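Local coordinates for PhnB protein (Bacillus cereus, PDB 3OMS) that is of unproven function but belongs to the PhnB-like branch of the glyoxalase clan and may act as a 3-demethylubiquinone-9 3-methyltransferase, at residues F77-A82 and Y128-Q133; H100-D105 and L124-G129. All coordinates share one frame; numbering follows the deposited sequence. Where two conformers were deposited one is given.

Contact 1: F77-A82 and Y128-Q133; sequences FTFTPA and YGVSWQ
Phe79 and Val130 meet where the linker between the two βαβββ modules of this glyoxalase-clan fold passes the start of strand 131-136. The apolar part is a CH-pi contact: Val130 CG2 sits almost exactly over the middle of the Phe79 ring, 3.6 Å from its centroid and 7° off the ring normal. Val130 CG1 is anti to the backbone N (chi1 174°), which leaves CG2 anti to the carbonyl carbon and facing the ring. At the ring's edge, near its plane, Tyr128 O lies 3.5 Å from Phe79 CD2. Phe17 makes an edge-to-face contact with the same ring, and Leu15, like Phe17 on strand 11-17, packs on both Phe79 and Val130. Gly129 turns the chain with a positive phi (95°), and its carbonyl O comes 3.2 Å from Phe79 CB.

No direct hydrogen bond joins the segments; three waters bridge them instead. One links Thr78 OG1 to Tyr128 O, a second donates to both Phe79 O and Gly129 O, and a third lies between Thr80 O and Ser131 N, accepting from Ser131 N at 2.9 Å. Water thus joins one hydroxyl and several backbone groups across the gap, ahead of the parallel pairing of strands 83-89 and 131-136.

Within the linker, Thr80 OG1 accepts from Ala82 N in an ST turn and also bonds Thr78 O of the second subunit; the reciprocal bond places this turn at the dimer interface. Beyond it, the Ser131 hydroxyl, hydrogen-bonded to Trp123 NE1, lies against the proline: Ser131 OG is 3.7 Å from Pro81 CA and 3.8 Å from Pro81 CB.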
ATOM      1  N   PHE A  77       6.735 -14.862   0.310  1.00 41.20           N
ATOM      2  CA  PHE A  77       5.459 -14.134   0.361  1.00 37.24           C
ATOM      3  C   PHE A  77       5.268 -13.371  -0.921  1.00 35.66           C
ATOM      4  O   PHE A  77       6.223 -13.167  -1.708  1.00 35.15           O
ATOM      5  CB  PHE A  77       5.484 -13.137   1.545  1.00 36.26           C
ATOM      6  CG  PHE A  77       6.649 -12.180   1.501  1.00 34.06           C
ATOM      7  CD1 PHE A  77       6.617 -11.056   0.700  1.00 30.81           C
ATOM      8  CD2 PHE A  77       7.771 -12.408   2.269  1.00 37.32           C
ATOM      9  CE1 PHE A  77       7.712 -10.202   0.654  1.00 31.79           C
ATOM     10  CE2 PHE A  77       8.858 -11.537   2.239  1.00 34.95           C
ATOM     11  CZ  PHE A  77       8.830 -10.453   1.439  1.00 31.97           C
ATOM     12  N   THR A  78       4.052 -12.865  -1.119  1.00 33.79           N
ATOM     13  CA  THR A  78       3.805 -11.887  -2.173  1.00 32.56           C
ATOM     14  C   THR A  78       2.691 -10.970  -1.688  1.00 30.48           C
ATOM     15  O   THR A  78       2.444 -10.887  -0.482  1.00 30.26           O
ATOM     16  CB  THR A  78       3.463 -12.574  -3.552  1.00 33.93           C
ATOM     17  OG1 THR A  78       3.332 -11.593  -4.603  1.00 33.64           O
ATOM     18  CG2 THR A  78       2.188 -13.435  -3.433  1.00 36.25           C
ATOM     19  N   PHE A  79       2.015 -10.297  -2.606  1.00 28.14           N
ATOM     20  CA  PHE A  79       0.955  -9.380  -2.250  1.00 27.80           C
ATOM     21  C   PHE A  79      -0.172 -10.118  -1.622  1.00 28.46           C
ATOM     22  O   PHE A  79      -0.424 -11.293  -1.977  1.00 27.05           O
ATOM     23  CB  PHE A  79       0.439  -8.626  -3.478  1.00 26.93           C
ATOM     24  CG  PHE A  79       1.507  -7.902  -4.234  1.00 26.99           C
ATOM     25  CD1 PHE A  79       1.993  -6.675  -3.767  1.00 27.98           C
ATOM     26  CD2 PHE A  79       2.001  -8.413  -5.445  1.00 27.13           C
ATOM     27  CE1 PHE A  79       2.982  -6.017  -4.473  1.00 28.39           C
ATOM     28  CE2 PHE A  79       2.989  -7.746  -6.161  1.00 29.55           C
ATOM     29  CZ  PHE A  79       3.476  -6.561  -5.677  1.00 29.08           C
ATOM     30  N   THR A  80      -0.831  -9.473  -0.648  1.00 28.07           N
ATOM     31  CA  THR A  80      -2.059 -10.010  -0.080  1.00 28.55           C
ATOM     32  C   THR A  80      -3.130  -8.898  -0.089  1.00 27.75           C
ATOM     33  O   THR A  80      -2.803  -7.721  -0.308  1.00 26.95           O
ATOM     34  CB  THR A  80      -1.902 -10.534   1.344  1.00 29.74           C
ATOM     35  OG1 THR A  80      -1.749  -9.436   2.281  1.00 25.83           O
ATOM     36  CG2 THR A  80      -0.721 -11.536   1.490  1.00 30.15           C
ATOM     37  N   PRO A  81      -4.385  -9.266   0.166  1.00 27.08           N
ATOM     38  CA  PRO A  81      -5.414  -8.228   0.273  1.00 26.91           C
ATOM     39  C   PRO A  81      -5.347  -7.386   1.535  1.00 27.12           C
ATOM     40  O   PRO A  81      -6.139  -6.456   1.657  1.00 26.53           O
ATOM     41  CB  PRO A  81      -6.722  -9.024   0.248  1.00 27.72           C
ATOM     42  CG  PRO A  81      -6.362 -10.296  -0.583  1.00 28.97           C
ATOM     43  CD  PRO A  81      -5.000 -10.612   0.026  1.00 29.28           C
ATOM     44  N   ALA A  82      -4.402  -7.657   2.451  1.00 26.26           N
ATOM     45  CA  ALA A  82      -4.361  -6.892   3.707  1.00 26.44           C
ATOM     46  C   ALA A  82      -4.018  -5.403   3.433  1.00 25.50           C
ATOM     47  O   ALA A  82      -4.438  -4.529   4.196  1.00 26.13           O
ATOM     48  CB  ALA A  82      -3.412  -7.485   4.731  1.00 25.81           C
ATOM     49  N   TYR A 128      -1.113  -9.789 -11.216  1.00 30.28           N
ATOM     50  CA  TYR A 128       0.151  -9.791 -10.481  1.00 31.26           C
ATOM     51  C   TYR A 128      -0.033 -10.119  -9.019  1.00 30.69           C
ATOM     52  O   TYR A 128       0.947 -10.213  -8.285  1.00 32.17           O
ATOM     53  CB  TYR A 128       0.863  -8.419 -10.668  1.00 31.28           C
ATOM     54  CG  TYR A 128       1.024  -8.028 -12.117  1.00 30.30           C
ATOM     55  CD1 TYR A 128       1.953  -8.672 -12.926  1.00 32.57           C
ATOM     56  CD2 TYR A 128       0.202  -7.064 -12.705  1.00 29.13           C
ATOM     57  CE1 TYR A 128       2.077  -8.364 -14.264  1.00 34.63           C
ATOM     58  CE2 TYR A 128       0.326  -6.761 -14.002  1.00 30.51           C
ATOM     59  CZ  TYR A 128       1.261  -7.407 -14.792  1.00 32.45           C
ATOM     60  OH  TYR A 128       1.361  -7.098 -16.130  1.00 37.63           O
ATOM     61  N   GLY A 129      -1.284 -10.211  -8.562  1.00 29.43           N
ATOM     62  CA  GLY A 129      -1.598 -10.456  -7.188  1.00 29.78           C
ATOM     63  C   GLY A 129      -1.880  -9.210  -6.351  1.00 27.41           C
ATOM     64  O   GLY A 129      -2.241  -9.333  -5.165  1.00 27.91           O
ATOM     65  N   VAL A 130      -1.772  -8.036  -6.960  1.00 25.84           N
ATOM     66  CA  VAL A 130      -2.012  -6.764  -6.278  1.00 25.47           C
ATOM     67  C   VAL A 130      -3.515  -6.541  -6.084  1.00 25.25           C
ATOM     68  O   VAL A 130      -4.302  -6.768  -7.028  1.00 23.95           O
ATOM     69  CB  VAL A 130      -1.429  -5.563  -7.045  1.00 24.53           C
ATOM     70  CG1 VAL A 130      -1.859  -4.196  -6.353  1.00 25.25           C
ATOM     71  CG2 VAL A 130       0.082  -5.695  -7.096  1.00 25.15           C
ATOM     72  N   SER A 131      -3.920  -6.200  -4.857  1.00 23.43           N
ATOM     73  CA  SER A 131      -5.359  -6.101  -4.518  1.00 23.98           C
ATOM     74  C   SER A 131      -5.873  -4.669  -4.730  1.00 25.36           C
ATOM     75  O   SER A 131      -5.302  -3.657  -4.192  1.00 25.05           O
ATOM     76  CB  SER A 131      -5.579  -6.504  -3.091  1.00 25.22           C
ATOM     77  OG  SER A 131      -6.922  -6.860  -2.813  1.00 25.21           O
ATOM     78  N   TRP A 132      -6.970  -4.595  -5.481  1.00 25.93           N
ATOM     79  CA  TRP A 132      -7.615  -3.341  -5.842  1.00 25.77           C
ATOM     80  C   TRP A 132      -9.101  -3.340  -5.453  1.00 26.88           C
ATOM     81  O   TRP A 132      -9.851  -4.325  -5.695  1.00 25.65           O
ATOM     82  CB  TRP A 132      -7.550  -3.155  -7.340  1.00 26.74           C
ATOM     83  CG  TRP A 132      -6.209  -3.006  -7.960  1.00 24.28           C
ATOM     84  CD1 TRP A 132      -5.394  -4.008  -8.359  1.00 24.50           C
ATOM     85  CD2 TRP A 132      -5.549  -1.781  -8.319  1.00 24.32           C
ATOM     86  NE1 TRP A 132      -4.273  -3.501  -8.954  1.00 25.11           N
ATOM     87  CE2 TRP A 132      -4.325  -2.133  -8.923  1.00 23.36           C
ATOM     88  CE3 TRP A 132      -5.877  -0.431  -8.197  1.00 25.60           C
ATOM     89  CZ2 TRP A 132      -3.423  -1.183  -9.421  1.00 28.89           C
ATOM     90  CZ3 TRP A 132      -4.960   0.519  -8.647  1.00 28.31           C
ATOM     91  CH2 TRP A 132      -3.755   0.134  -9.278  1.00 26.90           C
ATOM     92  N   GLN A 133      -9.528  -2.212  -4.871  1.00 27.31           N
ATOM     93  CA  GLN A 133     -10.938  -1.977  -4.583  1.00 28.70           C
ATOM     94  C   GLN A 133     -11.332  -0.786  -5.422  1.00 29.29           C
ATOM     95  O   GLN A 133     -10.579   0.190  -5.585  1.00 29.60           O
ATOM     96  CB  GLN A 133     -11.218  -1.622  -3.118  1.00 30.37           C
ATOM     97  CG  GLN A 133     -10.887  -2.727  -2.116  1.00 29.44           C
ATOM     98  CD  GLN A 133     -11.206  -2.295  -0.709  1.00 30.49           C
ATOM     99  OE1 GLN A 133     -12.359  -1.988  -0.386  1.00 31.51           O
ATOM    100  NE2 GLN A 133     -10.178  -2.240   0.144  1.00 27.24           N
TER
HETATM  101  O   HOH W   1       1.648 -12.248  -6.523  1.00 40.00           O
HETATM  102  O   HOH W   2      -1.974 -12.061  -4.041  1.00 46.26           O
HETATM  103  O   HOH W   3      -2.322  -6.143  -2.448  1.00 17.97           O

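Contact 2: H100-D105 and L124-G129; sequences HKLAQD and LNDKYG
Leu102 and Asp126 bring the C-terminal end of helix 92-103 against the backbone leaving strand 121-125, their CA atoms 5.3 Å apart, with Asp126 opening a type I turn that runs to Gly129. Two CA-H...O contacts run across: Asp126 CA to Leu102 O, and Lys127 CA to Asp105 O at 3.4 Å. One water gathers the polar atoms at the helix end, donating to Leu102 O and Gln104 O and accepting from Lys127 N and, at 3.2 Å, from Lys127 NZ. A second donates to Asp105 O and Lys127 O.

Leu124 sends both methyls up to the helix: CD1 touches Leu102 CB at 3.9 Å, while CD2 lies against the Ala103 backbone, 3.6 Å from its N, and against Ala103 CB. Phe27 and Trp132 also pack on Leu102. Lys127 CB lies 3.6 Å from Gln104 O; bends at chi3 (76°) and chi4 (68°) curl the chain back, bringing CE to the same oxygen and NZ to the first water. The ammonium also makes a cation-pi contact with Phe27. Asp126 turns its carboxylate into the loop instead. OD1 accepts from Tyr128 N at 2.8 Å, met from 48° above the carboxylate plane, and also from Val130 N, while OD2 is hydrogen-bonded to Tyr28 OH and Trp132 NE1. Several partners thus hold this buried carboxylate. The Asp126 OD1-Tyr128 N bond forms an Asx turn, inside a βαβββ module whose helix packs across its own sheet, as in the glyoxalase fold.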
ATOM      1  N   HIS A 100     -12.741  -4.226 -15.341  1.00 30.10           N
ATOM      2  CA  HIS A 100     -12.655  -5.282 -16.369  0.50 31.84           C
ATOM      3  C   HIS A 100     -11.208  -5.490 -16.793  1.00 30.89           C
ATOM      4  O   HIS A 100     -10.764  -6.604 -16.957  1.00 29.15           O
ATOM      5  CB  HIS A 100     -13.544  -4.903 -17.560  0.50 33.35           C
ATOM      6  CG  HIS A 100     -13.384  -5.759 -18.775  0.50 36.70           C
ATOM      7  ND1 HIS A 100     -13.793  -7.074 -18.829  0.50 37.90           N
ATOM      8  CD2 HIS A 100     -12.910  -5.459 -20.009  0.50 38.83           C
ATOM      9  CE1 HIS A 100     -13.567  -7.547 -20.041  0.50 41.18           C
ATOM     10  NE2 HIS A 100     -13.036  -6.585 -20.774  0.50 38.55           N
ATOM     11  N   LYS A 101     -10.475  -4.387 -16.923  1.00 29.41           N
ATOM     12  CA  LYS A 101      -9.083  -4.504 -17.293  1.00 29.61           C
ATOM     13  C   LYS A 101      -8.279  -5.197 -16.188  1.00 28.25           C
ATOM     14  O   LYS A 101      -7.484  -6.096 -16.467  1.00 28.82           O
ATOM     15  CB  LYS A 101      -8.494  -3.124 -17.652  1.00 30.30           C
ATOM     16  CG  LYS A 101      -8.962  -2.629 -19.063  1.00 34.32           C
ATOM     17  CD  LYS A 101      -8.358  -1.275 -19.363  1.00 39.44           C
ATOM     18  CE  LYS A 101      -8.595  -0.685 -20.776  1.00 46.68           C
ATOM     19  NZ  LYS A 101      -7.954   0.737 -20.662  1.00 48.49           N
ATOM     20  N   LEU A 102      -8.457  -4.743 -14.945  1.00 26.80           N
ATOM     21  CA  LEU A 102      -7.725  -5.299 -13.779  1.00 27.19           C
ATOM     22  C   LEU A 102      -8.103  -6.755 -13.480  1.00 27.71           C
ATOM     23  O   LEU A 102      -7.282  -7.527 -12.965  1.00 27.07           O
ATOM     24  CB  LEU A 102      -7.981  -4.423 -12.536  1.00 25.41           C
ATOM     25  CG  LEU A 102      -7.317  -3.061 -12.439  1.00 26.79           C
ATOM     26  CD1 LEU A 102      -7.967  -2.249 -11.277  1.00 27.74           C
ATOM     27  CD2 LEU A 102      -5.803  -3.220 -12.230  1.00 26.89           C
ATOM     28  N   ALA A 103      -9.350  -7.126 -13.807  1.00 28.06           N
ATOM     29  CA  ALA A 103      -9.825  -8.498 -13.617  1.00 28.88           C
ATOM     30  C   ALA A 103      -9.175  -9.533 -14.551  1.00 30.54           C
ATOM     31  O   ALA A 103      -9.281 -10.730 -14.261  1.00 31.73           O
ATOM     32  CB  ALA A 103     -11.408  -8.559 -13.798  1.00 29.97           C
ATOM     33  N   GLN A 104      -8.544  -9.106 -15.668  1.00 31.87           N
ATOM     34  CA  GLN A 104      -8.041 -10.063 -16.675  1.00 34.67           C
ATOM     35  C   GLN A 104      -6.951 -10.918 -16.042  1.00 33.47           C
ATOM     36  O   GLN A 104      -5.970 -10.398 -15.501  1.00 31.27           O
ATOM     37  CB  GLN A 104      -7.492  -9.355 -17.902  1.00 36.27           C
ATOM     38  CG  GLN A 104      -8.421  -8.309 -18.588  1.00 44.05           C
ATOM     39  CD  GLN A 104      -9.747  -8.841 -19.198  1.00 53.25           C
ATOM     40  OE1 GLN A 104     -10.482  -9.607 -18.577  1.00 57.85           O
ATOM     41  NE2 GLN A 104     -10.086  -8.325 -20.381  1.00 58.10           N
ATOM     42  N   ASP A 105      -7.176 -12.221 -16.020  1.00 33.82           N
ATOM     43  CA  ASP A 105      -6.278 -13.197 -15.373  1.00 35.04           C
ATOM     44  C   ASP A 105      -6.075 -12.893 -13.881  1.00 33.80           C
ATOM     45  O   ASP A 105      -5.082 -13.294 -13.280  1.00 32.68           O
ATOM     46  CB  ASP A 105      -4.944 -13.275 -16.137  1.00 35.15           C
ATOM     47  CG  ASP A 105      -5.099 -13.928 -17.507  1.00 41.86           C
ATOM     48  OD1 ASP A 105      -6.102 -14.630 -17.739  1.00 43.95           O
ATOM     49  OD2 ASP A 105      -4.224 -13.744 -18.348  1.00 46.42           O
ATOM     50  N   LEU A 124     -10.884  -6.972  -6.239  1.00 25.87           N
ATOM     51  CA  LEU A 124     -10.195  -8.054  -6.937  1.00 25.23           C
ATOM     52  C   LEU A 124      -8.719  -8.057  -6.624  1.00 25.72           C
ATOM     53  O   LEU A 124      -8.198  -7.081  -6.021  1.00 25.47           O
ATOM     54  CB  LEU A 124     -10.373  -7.877  -8.449  1.00 25.73           C
ATOM     55  CG  LEU A 124     -10.017  -6.532  -9.129  1.00 27.41           C
ATOM     56  CD1 LEU A 124      -8.473  -6.426  -9.249  1.00 28.43           C
ATOM     57  CD2 LEU A 124     -10.658  -6.478 -10.526  1.00 29.47           C
ATOM     58  N   ASN A 125      -8.057  -9.149  -7.008  1.00 25.19           N
ATOM     59  CA  ASN A 125      -6.603  -9.167  -7.172  1.00 25.06           C
ATOM     60  C   ASN A 125      -6.270  -9.187  -8.620  1.00 26.02           C
ATOM     61  O   ASN A 125      -6.887  -9.924  -9.380  1.00 26.16           O
ATOM     62  CB  ASN A 125      -5.996 -10.417  -6.524  1.00 25.52           C
ATOM     63  CG  ASN A 125      -6.240 -10.509  -5.023  1.00 25.64           C
ATOM     64  OD1 ASN A 125      -6.403 -11.627  -4.498  1.00 33.67           O
ATOM     65  ND2 ASN A 125      -6.170  -9.409  -4.317  1.00 24.05           N
ATOM     66  N   ASP A 126      -5.342  -8.352  -9.060  1.00 25.07           N
ATOM     67  CA  ASP A 126      -5.003  -8.358 -10.475  1.00 25.27           C
ATOM     68  C   ASP A 126      -4.084  -9.555 -10.810  1.00 25.47           C
ATOM     69  O   ASP A 126      -3.742 -10.394  -9.948  1.00 27.16           O
ATOM     70  CB  ASP A 126      -4.451  -6.989 -10.893  1.00 24.66           C
ATOM     71  CG  ASP A 126      -3.084  -6.702 -10.305  1.00 25.16           C
ATOM     72  OD1 ASP A 126      -2.442  -7.692  -9.854  1.00 24.13           O
ATOM     73  OD2 ASP A 126      -2.672  -5.508 -10.352  1.00 26.42           O
ATOM     74  N   LYS A 127      -3.712  -9.663 -12.067  1.00 28.72           N
ATOM     75  CA  LYS A 127      -2.912 -10.785 -12.543  1.00 30.25           C
ATOM     76  C   LYS A 127      -1.557 -10.884 -11.830  1.00 31.22           C
ATOM     77  O   LYS A 127      -0.882 -11.900 -11.933  1.00 30.89           O
ATOM     78  CB  LYS A 127      -2.694 -10.713 -14.058  1.00 31.75           C
ATOM     79  CG  LYS A 127      -1.812  -9.570 -14.579  1.00 33.64           C
ATOM     80  CD  LYS A 127      -1.647  -9.607 -16.090  1.00 40.27           C
ATOM     81  CE  LYS A 127      -2.891  -9.105 -16.852  1.00 44.48           C
ATOM     82  NZ  LYS A 127      -3.280  -7.656 -16.766  1.00 42.56           N
ATOM     83  N   TYR A 128      -1.113  -9.789 -11.216  1.00 30.28           N
ATOM     84  CA  TYR A 128       0.151  -9.791 -10.481  1.00 31.26           C
ATOM     85  C   TYR A 128      -0.033 -10.119  -9.019  1.00 30.69           C
ATOM     86  O   TYR A 128       0.947 -10.213  -8.285  1.00 32.17           O
ATOM     87  CB  TYR A 128       0.863  -8.419 -10.668  1.00 31.28           C
ATOM     88  CG  TYR A 128       1.024  -8.028 -12.117  1.00 30.30           C
ATOM     89  CD1 TYR A 128       1.953  -8.672 -12.926  1.00 32.57           C
ATOM     90  CD2 TYR A 128       0.202  -7.064 -12.705  1.00 29.13           C
ATOM     91  CE1 TYR A 128       2.077  -8.364 -14.264  1.00 34.63           C
ATOM     92  CE2 TYR A 128       0.326  -6.761 -14.002  1.00 30.51           C
ATOM     93  CZ  TYR A 128       1.261  -7.407 -14.792  1.00 32.45           C
ATOM     94  OH  TYR A 128       1.361  -7.098 -16.130  1.00 37.63           O
ATOM     95  N   GLY A 129      -1.284 -10.211  -8.562  1.00 29.43           N
ATOM     96  CA  GLY A 129      -1.598 -10.456  -7.188  1.00 29.78           C
ATOM     97  C   GLY A 129      -1.880  -9.210  -6.351  1.00 27.41           C
ATOM     98  O   GLY A 129      -2.241  -9.333  -5.165  1.00 27.91           O
TER
HETATM   99  O   HOH W   4      -4.969  -8.130 -14.133  1.00 19.26           O
HETATM  100  O   HOH W   5      -2.289 -14.314 -13.014  1.00 39.94           O

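How the contacts relate
The centres of contacts 1 and 2 lie 10 Å apart, and both end on the same connection between neighbouring antiparallel strands 121-125 and 131-136, sharing Tyr128 and Gly129. Along the chain the order is 77-82, 100-105, 124-129, 128-133: linker, helix end, then the hairpin connection met from both. A probable hydrogen bond from Trp132 N to Leu124 O joins the two strands directly. Contact 2 stays within the second module, tying its helix to its sheet; contact 1 reaches the linker from the first module. The connection between the strands thus meets the helix end in one contact and, in the other, the linker, which itself reaches the second subunit.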